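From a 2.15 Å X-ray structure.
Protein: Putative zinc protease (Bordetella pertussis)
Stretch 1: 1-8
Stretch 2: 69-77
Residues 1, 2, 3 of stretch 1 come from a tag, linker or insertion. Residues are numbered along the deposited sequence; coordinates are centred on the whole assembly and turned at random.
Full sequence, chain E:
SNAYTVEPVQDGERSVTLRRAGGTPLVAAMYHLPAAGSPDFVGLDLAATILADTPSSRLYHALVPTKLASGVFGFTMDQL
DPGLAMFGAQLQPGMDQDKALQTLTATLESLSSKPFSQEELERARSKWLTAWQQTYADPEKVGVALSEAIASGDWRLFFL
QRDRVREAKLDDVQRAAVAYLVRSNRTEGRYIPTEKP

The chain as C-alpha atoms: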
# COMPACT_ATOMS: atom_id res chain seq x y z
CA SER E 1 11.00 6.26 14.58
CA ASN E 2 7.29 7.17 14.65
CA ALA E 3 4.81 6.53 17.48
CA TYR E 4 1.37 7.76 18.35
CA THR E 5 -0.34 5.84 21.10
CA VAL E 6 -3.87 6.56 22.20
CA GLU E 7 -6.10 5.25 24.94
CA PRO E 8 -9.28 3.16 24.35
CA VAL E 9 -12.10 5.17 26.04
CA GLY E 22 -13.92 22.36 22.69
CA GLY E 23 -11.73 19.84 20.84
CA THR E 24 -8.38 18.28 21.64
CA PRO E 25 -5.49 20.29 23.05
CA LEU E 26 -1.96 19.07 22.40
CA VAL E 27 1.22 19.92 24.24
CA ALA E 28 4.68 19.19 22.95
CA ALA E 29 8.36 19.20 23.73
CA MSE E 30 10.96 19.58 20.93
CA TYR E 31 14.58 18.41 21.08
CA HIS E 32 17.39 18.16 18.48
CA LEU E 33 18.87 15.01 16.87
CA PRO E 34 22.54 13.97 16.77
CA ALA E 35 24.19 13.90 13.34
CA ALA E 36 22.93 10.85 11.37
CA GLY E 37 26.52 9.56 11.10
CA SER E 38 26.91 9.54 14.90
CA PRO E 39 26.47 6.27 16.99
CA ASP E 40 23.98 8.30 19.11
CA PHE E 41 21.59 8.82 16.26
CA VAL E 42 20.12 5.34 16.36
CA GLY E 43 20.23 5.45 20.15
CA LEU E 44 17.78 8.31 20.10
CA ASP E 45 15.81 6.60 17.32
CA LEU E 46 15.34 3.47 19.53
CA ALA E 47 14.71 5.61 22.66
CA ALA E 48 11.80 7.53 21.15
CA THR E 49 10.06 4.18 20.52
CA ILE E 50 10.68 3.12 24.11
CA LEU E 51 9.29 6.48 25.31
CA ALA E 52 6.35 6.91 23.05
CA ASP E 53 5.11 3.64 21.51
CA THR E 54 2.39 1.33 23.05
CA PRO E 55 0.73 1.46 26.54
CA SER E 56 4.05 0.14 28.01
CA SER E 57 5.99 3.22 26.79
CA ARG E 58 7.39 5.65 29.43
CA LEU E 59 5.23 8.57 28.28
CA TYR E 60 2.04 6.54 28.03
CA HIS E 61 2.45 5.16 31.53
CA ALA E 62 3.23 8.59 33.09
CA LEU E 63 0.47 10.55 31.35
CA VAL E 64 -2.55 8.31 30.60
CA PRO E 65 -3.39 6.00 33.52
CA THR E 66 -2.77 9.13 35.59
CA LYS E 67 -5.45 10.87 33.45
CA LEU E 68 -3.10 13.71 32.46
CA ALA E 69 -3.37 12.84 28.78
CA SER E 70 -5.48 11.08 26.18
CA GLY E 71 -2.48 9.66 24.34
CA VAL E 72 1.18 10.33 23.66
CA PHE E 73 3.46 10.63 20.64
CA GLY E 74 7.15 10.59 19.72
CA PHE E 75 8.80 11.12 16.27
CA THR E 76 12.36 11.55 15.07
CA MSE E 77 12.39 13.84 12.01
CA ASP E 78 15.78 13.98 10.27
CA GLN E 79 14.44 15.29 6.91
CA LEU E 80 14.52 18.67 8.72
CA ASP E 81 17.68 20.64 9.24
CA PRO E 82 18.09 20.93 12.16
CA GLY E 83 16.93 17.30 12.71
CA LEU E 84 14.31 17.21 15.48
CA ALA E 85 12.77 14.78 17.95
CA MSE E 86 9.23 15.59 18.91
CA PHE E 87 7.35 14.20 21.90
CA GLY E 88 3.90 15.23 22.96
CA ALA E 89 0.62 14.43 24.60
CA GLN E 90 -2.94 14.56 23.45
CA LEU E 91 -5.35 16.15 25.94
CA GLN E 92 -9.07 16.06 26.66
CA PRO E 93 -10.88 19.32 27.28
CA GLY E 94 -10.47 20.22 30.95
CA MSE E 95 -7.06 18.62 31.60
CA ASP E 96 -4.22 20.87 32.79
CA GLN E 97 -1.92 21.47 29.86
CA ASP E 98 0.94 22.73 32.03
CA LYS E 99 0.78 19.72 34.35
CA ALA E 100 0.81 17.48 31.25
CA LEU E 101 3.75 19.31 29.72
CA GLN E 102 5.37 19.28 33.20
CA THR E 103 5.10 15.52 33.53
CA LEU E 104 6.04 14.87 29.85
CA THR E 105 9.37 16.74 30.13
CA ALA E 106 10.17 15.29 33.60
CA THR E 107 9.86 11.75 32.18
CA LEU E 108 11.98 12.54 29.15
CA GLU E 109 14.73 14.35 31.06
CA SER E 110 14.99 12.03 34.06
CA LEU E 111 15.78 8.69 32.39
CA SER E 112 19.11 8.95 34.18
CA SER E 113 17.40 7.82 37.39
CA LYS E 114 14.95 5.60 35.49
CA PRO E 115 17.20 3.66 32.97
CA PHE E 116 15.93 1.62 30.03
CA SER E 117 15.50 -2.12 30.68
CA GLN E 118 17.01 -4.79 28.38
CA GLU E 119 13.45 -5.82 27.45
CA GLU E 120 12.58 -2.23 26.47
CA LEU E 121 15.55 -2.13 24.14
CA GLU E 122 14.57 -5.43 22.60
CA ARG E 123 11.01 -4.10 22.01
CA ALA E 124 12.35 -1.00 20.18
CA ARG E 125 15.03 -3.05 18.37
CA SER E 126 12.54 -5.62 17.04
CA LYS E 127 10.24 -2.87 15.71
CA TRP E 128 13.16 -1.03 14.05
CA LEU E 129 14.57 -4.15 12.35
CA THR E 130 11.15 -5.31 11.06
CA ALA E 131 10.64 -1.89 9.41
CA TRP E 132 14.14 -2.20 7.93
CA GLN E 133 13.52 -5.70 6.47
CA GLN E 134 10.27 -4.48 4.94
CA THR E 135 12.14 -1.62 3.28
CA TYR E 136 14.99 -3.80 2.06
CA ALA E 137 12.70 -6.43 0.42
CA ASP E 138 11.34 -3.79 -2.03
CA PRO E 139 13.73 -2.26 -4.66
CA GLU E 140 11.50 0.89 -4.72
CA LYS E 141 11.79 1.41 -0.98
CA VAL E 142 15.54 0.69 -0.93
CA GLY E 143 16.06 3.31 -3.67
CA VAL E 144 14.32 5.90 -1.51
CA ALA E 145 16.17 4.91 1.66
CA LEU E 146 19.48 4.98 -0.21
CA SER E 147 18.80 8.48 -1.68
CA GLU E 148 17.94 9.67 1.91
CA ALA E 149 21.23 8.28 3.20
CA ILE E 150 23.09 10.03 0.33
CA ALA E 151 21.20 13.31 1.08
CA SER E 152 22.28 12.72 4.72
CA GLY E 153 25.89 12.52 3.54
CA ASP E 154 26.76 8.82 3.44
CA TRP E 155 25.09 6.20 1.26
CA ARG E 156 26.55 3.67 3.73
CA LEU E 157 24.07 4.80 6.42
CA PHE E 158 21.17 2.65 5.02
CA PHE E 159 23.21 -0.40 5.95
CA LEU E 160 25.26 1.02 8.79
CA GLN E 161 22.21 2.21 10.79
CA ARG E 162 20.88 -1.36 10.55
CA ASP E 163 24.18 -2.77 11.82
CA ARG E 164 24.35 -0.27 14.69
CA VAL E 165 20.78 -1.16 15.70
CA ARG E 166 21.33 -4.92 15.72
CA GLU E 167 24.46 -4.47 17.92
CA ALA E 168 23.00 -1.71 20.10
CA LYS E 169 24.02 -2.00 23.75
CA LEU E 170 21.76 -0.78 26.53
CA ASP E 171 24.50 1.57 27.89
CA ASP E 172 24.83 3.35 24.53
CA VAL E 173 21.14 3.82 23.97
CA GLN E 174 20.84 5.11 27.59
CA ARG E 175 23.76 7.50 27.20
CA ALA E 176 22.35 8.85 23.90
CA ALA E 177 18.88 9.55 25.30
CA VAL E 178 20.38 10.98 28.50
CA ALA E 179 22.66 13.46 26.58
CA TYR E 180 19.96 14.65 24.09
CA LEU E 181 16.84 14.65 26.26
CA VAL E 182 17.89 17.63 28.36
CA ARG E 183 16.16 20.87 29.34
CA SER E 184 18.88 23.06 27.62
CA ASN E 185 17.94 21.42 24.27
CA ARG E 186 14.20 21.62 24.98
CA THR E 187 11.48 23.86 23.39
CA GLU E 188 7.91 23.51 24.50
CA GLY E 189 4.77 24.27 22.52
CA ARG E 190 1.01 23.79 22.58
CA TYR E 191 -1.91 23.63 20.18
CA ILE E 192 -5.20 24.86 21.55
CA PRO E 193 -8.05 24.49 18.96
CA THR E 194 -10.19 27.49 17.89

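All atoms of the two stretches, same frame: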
# COMPACT_ATOMS: atom_id res chain seq x y z
N SER E 1 12.13 7.03 13.97
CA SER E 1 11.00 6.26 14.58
C SER E 1 9.74 7.13 14.70
O SER E 1 9.83 8.38 14.80
CB SER E 1 11.41 5.68 15.94
OG SER E 1 11.39 6.66 16.95
N ASN E 2 8.58 6.48 14.66
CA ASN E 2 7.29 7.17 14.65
C ASN E 2 6.34 6.43 15.58
O ASN E 2 6.20 5.19 15.48
CB ASN E 2 6.71 7.20 13.23
CG ASN E 2 7.64 7.88 12.22
OD1 ASN E 2 7.51 9.06 11.94
ND2 ASN E 2 8.60 7.14 11.72
N ALA E 3 5.71 7.17 16.51
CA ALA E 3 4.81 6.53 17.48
C ALA E 3 3.69 7.45 17.82
O ALA E 3 3.92 8.62 18.08
CB ALA E 3 5.54 6.20 18.76
N TYR E 4 2.47 6.94 17.86
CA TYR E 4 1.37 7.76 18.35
C TYR E 4 0.49 6.78 19.05
O TYR E 4 -0.11 5.95 18.40
CB TYR E 4 0.61 8.43 17.18
CG TYR E 4 -0.17 9.68 17.56
CD1 TYR E 4 0.13 10.91 16.99
CD2 TYR E 4 -1.21 9.62 18.49
CE1 TYR E 4 -0.57 12.05 17.33
CE2 TYR E 4 -1.92 10.73 18.82
CZ TYR E 4 -1.60 11.95 18.24
OH TYR E 4 -2.30 13.05 18.61
N THR E 5 0.39 6.87 20.37
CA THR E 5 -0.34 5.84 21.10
C THR E 5 -1.49 6.46 21.85
O THR E 5 -1.30 7.36 22.69
CB THR E 5 0.57 5.01 22.05
OG1 THR E 5 1.81 4.69 21.40
CG2 THR E 5 -0.15 3.69 22.50
N VAL E 6 -2.70 5.99 21.56
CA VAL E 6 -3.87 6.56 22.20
C VAL E 6 -4.56 5.56 23.10
O VAL E 6 -4.39 4.37 22.95
CB VAL E 6 -4.86 7.26 21.23
CG1 VAL E 6 -4.16 8.42 20.52
CG2 VAL E 6 -5.44 6.27 20.26
N GLU E 7 -5.31 6.08 24.06
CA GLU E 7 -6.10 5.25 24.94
C GLU E 7 -7.39 4.76 24.25
O GLU E 7 -7.89 5.43 23.33
CB GLU E 7 -6.48 6.09 26.14
CG GLU E 7 -6.88 5.33 27.35
CD GLU E 7 -7.59 6.20 28.35
OE1 GLU E 7 -7.87 7.40 28.03
OE2 GLU E 7 -7.89 5.68 29.45
N PRO E 8 -7.94 3.62 24.73
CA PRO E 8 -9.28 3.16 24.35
C PRO E 8 -10.45 3.52 25.32
O PRO E 8 -10.96 2.66 26.06
CB PRO E 8 -9.09 1.66 24.27
CG PRO E 8 -8.17 1.37 25.40
CD PRO E 8 -7.21 2.56 25.44
N ALA E 69 -3.35 12.79 30.23
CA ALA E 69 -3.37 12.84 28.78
C ALA E 69 -4.25 11.74 28.22
O ALA E 69 -4.54 10.74 28.87
CB ALA E 69 -1.95 12.71 28.26
N SER E 70 -4.64 11.95 26.97
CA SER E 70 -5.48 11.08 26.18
C SER E 70 -4.64 10.06 25.38
O SER E 70 -5.07 8.95 25.08
CB SER E 70 -6.25 11.98 25.20
OG SER E 70 -7.31 11.29 24.64
N GLY E 71 -3.44 10.48 25.04
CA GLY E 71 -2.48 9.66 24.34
C GLY E 71 -1.16 10.42 24.30
O GLY E 71 -1.09 11.57 24.76
N VAL E 72 -0.13 9.78 23.72
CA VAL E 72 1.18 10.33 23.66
C VAL E 72 1.80 10.05 22.30
O VAL E 72 1.42 9.09 21.62
CB VAL E 72 2.14 9.78 24.79
CG1 VAL E 72 1.59 10.08 26.18
CG2 VAL E 72 2.49 8.26 24.61
N PHE E 73 2.78 10.86 21.92
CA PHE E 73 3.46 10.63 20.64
C PHE E 73 4.92 10.99 20.69
O PHE E 73 5.34 11.79 21.50
CB PHE E 73 2.73 11.36 19.49
CG PHE E 73 2.67 12.85 19.65
CD1 PHE E 73 1.58 13.44 20.25
CD2 PHE E 73 3.70 13.67 19.18
CE1 PHE E 73 1.54 14.81 20.39
CE2 PHE E 73 3.65 15.02 19.31
CZ PHE E 73 2.59 15.60 19.91
N GLY E 74 5.70 10.39 19.79
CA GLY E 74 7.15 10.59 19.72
C GLY E 74 7.61 10.29 18.29
O GLY E 74 7.35 9.19 17.77
N PHE E 75 8.28 11.26 17.67
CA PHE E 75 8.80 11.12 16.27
C PHE E 75 10.21 11.67 16.16
O PHE E 75 10.52 12.70 16.74
CB PHE E 75 7.93 11.88 15.24
CG PHE E 75 6.47 11.61 15.34
CD1 PHE E 75 5.64 12.46 16.08
CD2 PHE E 75 5.89 10.53 14.68
CE1 PHE E 75 4.26 12.22 16.15
CE2 PHE E 75 4.52 10.27 14.76
CZ PHE E 75 3.71 11.12 15.51
N THR E 76 11.08 10.97 15.44
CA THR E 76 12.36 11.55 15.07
C THR E 76 12.22 11.99 13.59
O THR E 76 11.70 11.26 12.76
CB THR E 76 13.56 10.62 15.37
OG1 THR E 76 13.38 9.37 14.74
CG2 THR E 76 13.70 10.36 16.89
N MSE E 77 12.62 13.22 13.30
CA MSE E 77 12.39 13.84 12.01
C MSE E 77 13.71 14.38 11.49
O MSE E 77 14.04 15.55 11.74
CB MSE E 77 11.32 14.95 12.11
CG MSE E 77 9.92 14.44 12.52
SE MSE E 77 8.64 15.84 13.08
CE MSE E 77 9.71 16.55 14.50
O HOH W 1 9.05 6.96 17.78
O HOH W 2 11.01 8.58 10.98
O HOH W 3 9.04 11.24 10.92

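Residues 2-6 and 71-77 form neighbouring antiparallel strands, their N-to-C directions 178° apart and their axes approaching to 4.6 Å. The register pairs N2 with F75, A3 with G74, Y4 with F73, T5 with V72 and V6 with G71. Hydrogen-bonded and non-hydrogen-bonded pairs alternate along this ladder, as expected for antiparallel strands, and the spacing follows: CA atoms lie 5.2 Å apart in A3–G74 and 5.4 Å apart in T5–V72, but only 4.2 Å apart in Y4–F73 and 4.0 Å apart in V6–G71.

The T5–V72 pair is well formed in both directions, with T5 N donating to V72 O at 2.7 Å and V72 N to T5 O at 2.9 Å. At A3–G74 the two bonds are less equal. G74 N to A3 O is 3.0 Å and nearly straight (164°), whereas A3 N to G74 O, though 2.9 Å long, is bent to 125° and is weak. The ladder continues beyond the bridged pairs: T76 N donates to S1 O at 2.9 Å, and at the far end E7 N reaches S70 O at 3.1 Å. Between these rungs, CA-H...O contacts bring carbonyls of the first stretch close to the second strand, with F75 CA 3.3 Å from S1 O and F73 CA 3.3 Å from A3 O.

S1, N2 and A3 derive from an expression tag, so the first part of this pairing is made by non-native residues. S1 N also donates to the side chain of T76, with OG1 2.8 Å away. Water 1 bridges the two stretches, lying 2.5 Å from S1 OG and donating to G74 O at 2.8 Å. Two further waters connect the side-chain amide of N2 to the T76 carbonyl: water 2 accepts from N2 ND2 at 2.9 Å, and water 3 donates to N2 OD1 at 2.9 Å; both donate to T76 O.

The side chains of N2, Y4, V6, F73 and F75 project from one face of the sheet, where the aromatic residues cluster. F73 CB sits over one face of the Y4 ring, 4.0 Å from its centroid and 25° off the normal, in a CH-pi contact. The Y4 and F73 rings themselves are inclined by only 20°, but they are slid apart, with centroids separated by 5.2 Å, and barely overlap. F75 leaves the sheet on this same face, yet the end of its side chain comes nearer to the first stretch. Its CZ lies at the edge of the Y4 ring, 3.9 Å from Y4 CD1, while A3 O lies over a face of the F75 ring, 3.6 Å from F75 CZ.

A3, T5 and V72 point to the other face. At G71 the absence of a side chain matters sterically: an ideal CB would clash with T5 O at 2.6 Å and with V6 CG1 at 2.8 Å, so glycine permits the close approach of the strands here.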